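Local coordinates for protein DNA-(apurinic or apyrimidinic site) endonuclease 2 (Xenopus laevis, PDB 6WCD) that incises DNA weakly at abasic sites and digests it from the 3' end, using divalent metal ions, in the repair of oxidative and alkylation damage, at residues A[9-14]-A[33-38]; A[29-34]-A[68-73]. All coordinates share one frame; numbering follows the deposited sequence.

Contact 2 is a pair of strands in the core sheet of the catalytic domain, and contact 1 is formed by the loops that follow strands 2-7 and 29-33, at the end of the sheet where the magnesium ion is bound. Their centres are about 11 Å apart, and they share Gln33 and Glu34: strand 29-33 ends at Gln33, and the next residue gives its carboxylate to the metal that Asn9 of contact 1 also binds. Packing joins them as well. Thr35 CG2 lies 3.8 Å from Val68 C, and Ile11 CG1 is 4.2 Å from Leu32 CD1, which sets the loops against the backbone of Val68 and the side chain of Leu32.

Contact 1 of 2, residues A[9-14]-A[33-38]; sequences NGIRAT and QETKVT. With MG (magnesium ion), chain B; BU1 (1,4-butanediol), chain F.
Asn9 and Glu34 meet on the magnesium ion, their side chains lying side by side and pointing the same way. Asn9 OD1 binds the metal at 2.1 Å and Glu34 OE1 at 2.0 Å; four waters bring the ligands to six. Asn9 CG is anti to the backbone N (chi1 -160°), which swings the amide onto the ion, its plane turned 49° from the carboxylate. The two oxygens, OD1 of Asn9 and OE1 of Glu34, come within 3.0 Å of each other because the metal draws both in. Glu34 OE2 does not bind the ion directly but accepts a 2.6 Å hydrogen bond from one of the metal's waters. The backbones are joined by hydrogen bonds from Gly10 N to Glu34 O (2.8 Å) and from Ile11 N to Thr35 O, the second straighter at the hydrogen.

Lys36 runs extended past Gly10, its CG 3.7 Å from Gly10 CA; the backbone angles of Gly10 by themselves call for glycine, and Lys36 CD lies close on that side. Its NZ hydrogen-bonds two waters, one shared with Asn9 O and the other, weakly, with Asn9 OD1, and forms a long ion pair with Glu34 OE2. A methionine in its place would probably leave Glu34 OE2 without this distant positive charge and the two waters without their N-H partner. Farther out, Ile11 CD1 rests on Thr35 CB at 3.8 Å and reaches Val37 CG2, while Val37 N closes an ST turn on Thr35 OG1.

Asp299, known to bind magnesium though not a direct ligand here, lies beside Asn9, and Tyr142, an active-site residue by similarity, touches Glu34. With two protein oxygens on the ion, waters hold the other four positions, consistent with a DNA phosphate replacing some of them.

Contact 2 of 2, residues A[29-34]-A[68-73]; sequences IICLQE and VATFCK. With MG (magnesium ion), chain B.
Strands 29-33 and 68-72 are antiparallel neighbours in the six-stranded sheet of the catalytic domain, their axes 4.6 Å apart and their directions at 167°. Ile30 and Phe71 form one hydrogen-bonded pair, with Ile30 N to Phe71 O and Phe71 N to Ile30 O both 2.8 Å. Leu32 and Ala69 form the next: Leu32 N to Ala69 O is 2.8 Å, and Ala69 N to Leu32 O is 3.0 Å. On the face carrying these four residues, Leu32 CD1 crosses to Phe71 CE1 at 3.9 Å, and Ile30 O lies at the edge of the Phe71 ring.

The other face carries Ile29, Cys31, Gln33, Val68, Thr70 and Cys72. Thr70 CG2, anti to the backbone N, reaches Ile29 CG2 at 3.8 Å, while Gln33 CG meets Val68 CG1. Asn140 of strand 133-142 hydrogen-bonds both Thr70 OG1 and Gln33 NE2, linking these two side chains to the second sheet; Gln33 NE2 also bonds Ser5 OG. Strand 2-7 continues the sheet beyond strand 29-33, and strand 53-57 lies beyond strand 68-72. Two sheets packed face to face, with metal ligands in loops at the strand ends, are the hallmark of the DNase I-like endonuclease/exonuclease/phosphatase fold.

Contact 1 of 2, residues A[9-14]-A[33-38]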
loop_
_atom_site.group_PDB
_atom_site.type_symbol
_atom_site.label_atom_id
_atom_site.label_comp_id
_atom_site.label_asym_id
_atom_site.label_seq_id
_atom_site.Cartn_x
_atom_site.Cartn_y
_atom_site.Cartn_z
ATOM N N ASN A 9 7.874 1.416 9.369
ATOM C CA ASN A 9 8.248 0.768 10.629
ATOM C C ASN A 9 7.960 1.654 11.832
ATOM O O ASN A 9 8.735 1.701 12.795
ATOM C CB ASN A 9 9.726 0.311 10.636
ATOM C CG ASN A 9 9.987 -0.754 11.694
ATOM O OD1 ASN A 9 9.198 -1.684 11.880
ATOM N ND2 ASN A 9 11.077 -0.615 12.410
ATOM N N GLY A 10 6.810 2.323 11.761
ATOM C CA GLY A 10 6.390 3.211 12.828
ATOM C C GLY A 10 6.641 4.683 12.437
ATOM O O GLY A 10 7.795 5.108 12.325
ATOM N N ILE A 11 5.584 5.471 12.271
ATOM C CA ILE A 11 5.757 6.893 11.959
ATOM C C ILE A 11 6.594 7.595 13.008
ATOM O O ILE A 11 7.545 8.319 12.701
ATOM C CB ILE A 11 4.405 7.583 11.796
ATOM C CG1 ILE A 11 3.723 7.123 10.514
ATOM C CG2 ILE A 11 4.554 9.106 11.767
ATOM C CD1 ILE A 11 2.283 7.634 10.360
ATOM N N ARG A 12 6.252 7.423 14.275
ATOM C CA ARG A 12 6.990 8.060 15.366
ATOM C C ARG A 12 8.442 7.590 15.429
ATOM O O ARG A 12 9.335 8.379 15.761
ATOM C CB ARG A 12 6.286 7.797 16.689
ATOM C CG ARG A 12 4.966 8.578 16.882
ATOM C CD ARG A 12 5.274 10.003 17.074
ATOM N NE ARG A 12 4.110 10.813 17.442
ATOM C CZ ARG A 12 4.239 12.022 17.945
ATOM N NH1 ARG A 12 5.448 12.556 18.129
ATOM N NH2 ARG A 12 3.156 12.697 18.360
ATOM N N ALA A 13 8.696 6.308 15.120
ATOM C CA ALA A 13 10.024 5.720 15.276
ATOM C C ALA A 13 11.058 6.288 14.292
ATOM O O ALA A 13 12.264 6.105 14.514
ATOM C CB ALA A 13 9.880 4.217 15.112
ATOM N N THR A 14 10.636 6.977 13.251
ATOM C CA THR A 14 11.604 7.636 12.378
ATOM C C THR A 14 12.346 8.769 13.070
ATOM O O THR A 14 13.441 9.134 12.639
ATOM C CB THR A 14 10.944 8.209 11.128
ATOM O OG1 THR A 14 9.977 9.225 11.508
ATOM C CG2 THR A 14 10.268 7.147 10.330
ATOM N N GLN A 33 3.011 2.137 5.173
ATOM C CA GLN A 33 2.609 0.916 5.864
ATOM C C GLN A 33 3.315 0.767 7.206
ATOM O O GLN A 33 4.410 1.257 7.431
ATOM C CB GLN A 33 2.878 -0.327 5.005
ATOM C CG GLN A 33 2.223 -0.232 3.648
ATOM C CD GLN A 33 3.087 0.439 2.629
ATOM O OE1 GLN A 33 4.304 0.269 2.615
ATOM N NE2 GLN A 33 2.458 1.166 1.743
ATOM N N GLU A 34 2.634 0.048 8.094
ATOM C CA GLU A 34 3.041 -0.144 9.485
ATOM C C GLU A 34 3.280 1.234 10.115
ATOM O O GLU A 34 4.359 1.571 10.613
ATOM C CB GLU A 34 4.261 -1.083 9.631
ATOM C CG GLU A 34 4.291 -1.619 11.044
ATOM C CD GLU A 34 5.496 -2.421 11.395
ATOM O OE1 GLU A 34 6.547 -2.311 10.728
ATOM O OE2 GLU A 34 5.372 -3.184 12.422
ATOM N N THR A 35 2.203 2.016 10.146
ATOM C CA THR A 35 2.235 3.320 10.806
ATOM C C THR A 35 2.454 3.182 12.305
ATOM O O THR A 35 3.032 4.087 12.926
ATOM C CB THR A 35 0.937 4.075 10.609
ATOM O OG1 THR A 35 -0.073 3.294 11.244
ATOM C CG2 THR A 35 0.624 4.266 9.140
ATOM N N LYS A 36 2.018 2.064 12.913
ATOM C CA LYS A 36 1.970 1.843 14.359
ATOM C C LYS A 36 1.120 2.880 15.057
ATOM O O LYS A 36 1.223 3.060 16.256
ATOM C CB LYS A 36 3.369 1.712 14.983
ATOM C CG LYS A 36 4.191 0.581 14.347
ATOM C CD LYS A 36 5.498 0.279 15.068
ATOM C CE LYS A 36 6.252 -0.784 14.314
ATOM N NZ LYS A 36 7.378 -1.265 15.174
ATOM N N VAL A 37 0.205 3.490 14.326
ATOM C CA VAL A 37 -0.771 4.403 14.899
ATOM C C VAL A 37 -2.100 3.686 15.085
ATOM O O VAL A 37 -2.691 3.206 14.110
ATOM C CB VAL A 37 -0.966 5.650 14.015
ATOM C CG1 VAL A 37 -2.003 6.591 14.643
ATOM C CG2 VAL A 37 0.364 6.395 13.810
ATOM N N THR A 38 -2.592 3.645 16.310
ATOM C CA THR A 38 -3.930 3.202 16.610
ATOM C C THR A 38 -4.706 4.351 17.222
ATOM O O THR A 38 -4.121 5.329 17.733
ATOM C CB THR A 38 -3.895 1.955 17.528
ATOM O OG1 THR A 38 -2.987 2.147 18.611
ATOM C CG2 THR A 38 -3.436 0.760 16.755
HETATM MG MG MG B . 8.319 -3.290 10.861
HETATM C C1 BU1 F . 7.084 5.294 19.533
HETATM C C2 BU1 F . 8.442 5.648 18.892
HETATM C C3 BU1 F . 9.291 4.380 18.776
HETATM C C4 BU1 F . 10.788 4.691 18.866
HETATM O O5 BU1 F . 6.156 6.370 19.540
HETATM O O6 BU1 F . 11.541 3.644 18.290
HETATM O O HOH W 1 9.208 0.889 15.282
HETATM O O HOH W 2 9.160 -3.234 14.880
HETATM O O HOH W 3 3.899 5.691 15.110
HETATM O O HOH W 4 7.729 -4.119 12.733
HETATM O O HOH W 5 8.944 -2.508 9.038
HETATM O O HOH W 6 10.082 -4.374 10.945
HETATM O O HOH W 7 7.400 -4.858 9.852
#

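Contact 2 of 2, residues A[29-34]-A[68-73]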
loop_
_atom_site.group_PDB
_atom_site.type_symbol
_atom_site.label_atom_id
_atom_site.label_comp_id
_atom_site.label_asym_id
_atom_site.label_seq_id
_atom_site.Cartn_x
_atom_site.Cartn_y
_atom_site.Cartn_z
ATOM N N ILE A 29 0.783 11.485 -3.825
ATOM C CA ILE A 29 0.150 10.470 -2.988
ATOM C C ILE A 29 1.277 9.710 -2.306
ATOM O O ILE A 29 2.173 9.189 -3.001
ATOM C CB ILE A 29 -0.721 9.530 -3.813
ATOM C CG1 ILE A 29 -1.837 10.288 -4.556
ATOM C CG2 ILE A 29 -1.346 8.433 -2.908
ATOM C CD1 ILE A 29 -2.656 9.451 -5.519
ATOM N N ILE A 30 1.238 9.646 -0.983
ATOM C CA ILE A 30 2.248 8.922 -0.217
ATOM C C ILE A 30 1.532 7.892 0.630
ATOM O O ILE A 30 0.718 8.246 1.502
ATOM C CB ILE A 30 3.116 9.858 0.647
ATOM C CG1 ILE A 30 3.839 10.831 -0.268
ATOM C CG2 ILE A 30 4.064 9.040 1.546
ATOM C CD1 ILE A 30 4.366 12.013 0.427
ATOM N N CYS A 31 1.878 6.633 0.425
ATOM C CA CYS A 31 1.263 5.504 1.082
ATOM C C CYS A 31 2.265 4.903 2.061
ATOM O O CYS A 31 3.338 4.422 1.651
ATOM C CB CYS A 31 0.813 4.474 0.070
ATOM S SG CYS A 31 -0.496 5.088 -1.031
ATOM N N LEU A 32 1.920 4.929 3.316
ATOM C CA LEU A 32 2.747 4.385 4.394
ATOM C C LEU A 32 2.141 3.108 4.915
ATOM O O LEU A 32 0.915 3.008 5.111
ATOM C CB LEU A 32 2.884 5.365 5.542
ATOM C CG LEU A 32 3.444 6.740 5.160
ATOM C CD1 LEU A 32 3.579 7.636 6.380
ATOM C CD2 LEU A 32 4.743 6.656 4.434
ATOM N N GLN A 33 3.011 2.137 5.173
ATOM C CA GLN A 33 2.609 0.916 5.864
ATOM C C GLN A 33 3.315 0.767 7.206
ATOM O O GLN A 33 4.410 1.257 7.431
ATOM C CB GLN A 33 2.878 -0.327 5.005
ATOM C CG GLN A 33 2.223 -0.232 3.648
ATOM C CD GLN A 33 3.087 0.439 2.629
ATOM O OE1 GLN A 33 4.304 0.269 2.615
ATOM N NE2 GLN A 33 2.458 1.166 1.743
ATOM N N GLU A 34 2.634 0.048 8.094
ATOM C CA GLU A 34 3.041 -0.144 9.485
ATOM C C GLU A 34 3.280 1.234 10.115
ATOM O O GLU A 34 4.359 1.571 10.613
ATOM C CB GLU A 34 4.261 -1.083 9.631
ATOM C CG GLU A 34 4.291 -1.619 11.044
ATOM C CD GLU A 34 5.496 -2.421 11.395
ATOM O OE1 GLU A 34 6.547 -2.311 10.728
ATOM O OE2 GLU A 34 5.372 -3.184 12.422
ATOM N N VAL A 68 -2.026 1.377 8.257
ATOM C CA VAL A 68 -1.651 1.933 6.958
ATOM C C VAL A 68 -2.286 3.307 6.837
ATOM O O VAL A 68 -3.295 3.627 7.478
ATOM C CB VAL A 68 -2.088 1.074 5.766
ATOM C CG1 VAL A 68 -1.339 -0.263 5.768
ATOM C CG2 VAL A 68 -3.576 0.872 5.722
ATOM N N ALA A 69 -1.640 4.175 6.031
ATOM C CA ALA A 69 -2.121 5.537 5.846
ATOM C C ALA A 69 -1.775 5.969 4.444
ATOM O O ALA A 69 -0.687 5.728 3.947
ATOM C CB ALA A 69 -1.506 6.519 6.836
ATOM N N THR A 70 -2.703 6.698 3.809
ATOM C CA THR A 70 -2.468 7.361 2.536
ATOM C C THR A 70 -2.617 8.849 2.717
ATOM O O THR A 70 -3.657 9.325 3.221
ATOM C CB THR A 70 -3.433 6.828 1.485
ATOM O OG1 THR A 70 -3.131 5.455 1.279
ATOM C CG2 THR A 70 -3.314 7.569 0.174
ATOM N N PHE A 71 -1.562 9.572 2.369
ATOM C CA PHE A 71 -1.492 11.019 2.450
ATOM C C PHE A 71 -1.580 11.580 1.039
ATOM O O PHE A 71 -0.807 11.201 0.171
ATOM C CB PHE A 71 -0.186 11.478 3.105
ATOM C CG PHE A 71 -0.111 11.238 4.561
ATOM C CD1 PHE A 71 0.300 10.020 5.057
ATOM C CD2 PHE A 71 -0.429 12.248 5.415
ATOM C CE1 PHE A 71 0.352 9.830 6.518
ATOM C CE2 PHE A 71 -0.388 12.085 6.780
ATOM C CZ PHE A 71 0.003 10.887 7.300
ATOM N N CYS A 72 -2.489 12.517 0.846
ATOM C CA CYS A 72 -2.721 13.138 -0.449
ATOM C C CYS A 72 -2.468 14.641 -0.389
ATOM O O CYS A 72 -2.900 15.307 0.539
ATOM C CB CYS A 72 -4.175 12.901 -0.882
ATOM S SG CYS A 72 -4.605 11.202 -1.013
ATOM N N LYS A 73 -1.772 15.201 -1.396
ATOM C CA LYS A 73 -1.746 16.631 -1.547
ATOM C C LYS A 73 -3.113 17.146 -2.016
ATOM O O LYS A 73 -3.987 16.379 -2.407
ATOM C CB LYS A 73 -0.638 17.035 -2.520
ATOM C CG LYS A 73 0.753 16.748 -1.996
ATOM C CD LYS A 73 1.863 17.357 -2.839
ATOM C CE LYS A 73 3.196 17.257 -2.100
ATOM N NZ LYS A 73 4.354 17.581 -3.008
HETATM MG MG MG B . 8.319 -3.290 10.861
HETATM O O HOH W 4 7.729 -4.119 12.733
HETATM O O HOH W 5 8.944 -2.508 9.038
HETATM O O HOH W 6 10.082 -4.374 10.945
HETATM O O HOH W 7 7.400 -4.858 9.852
#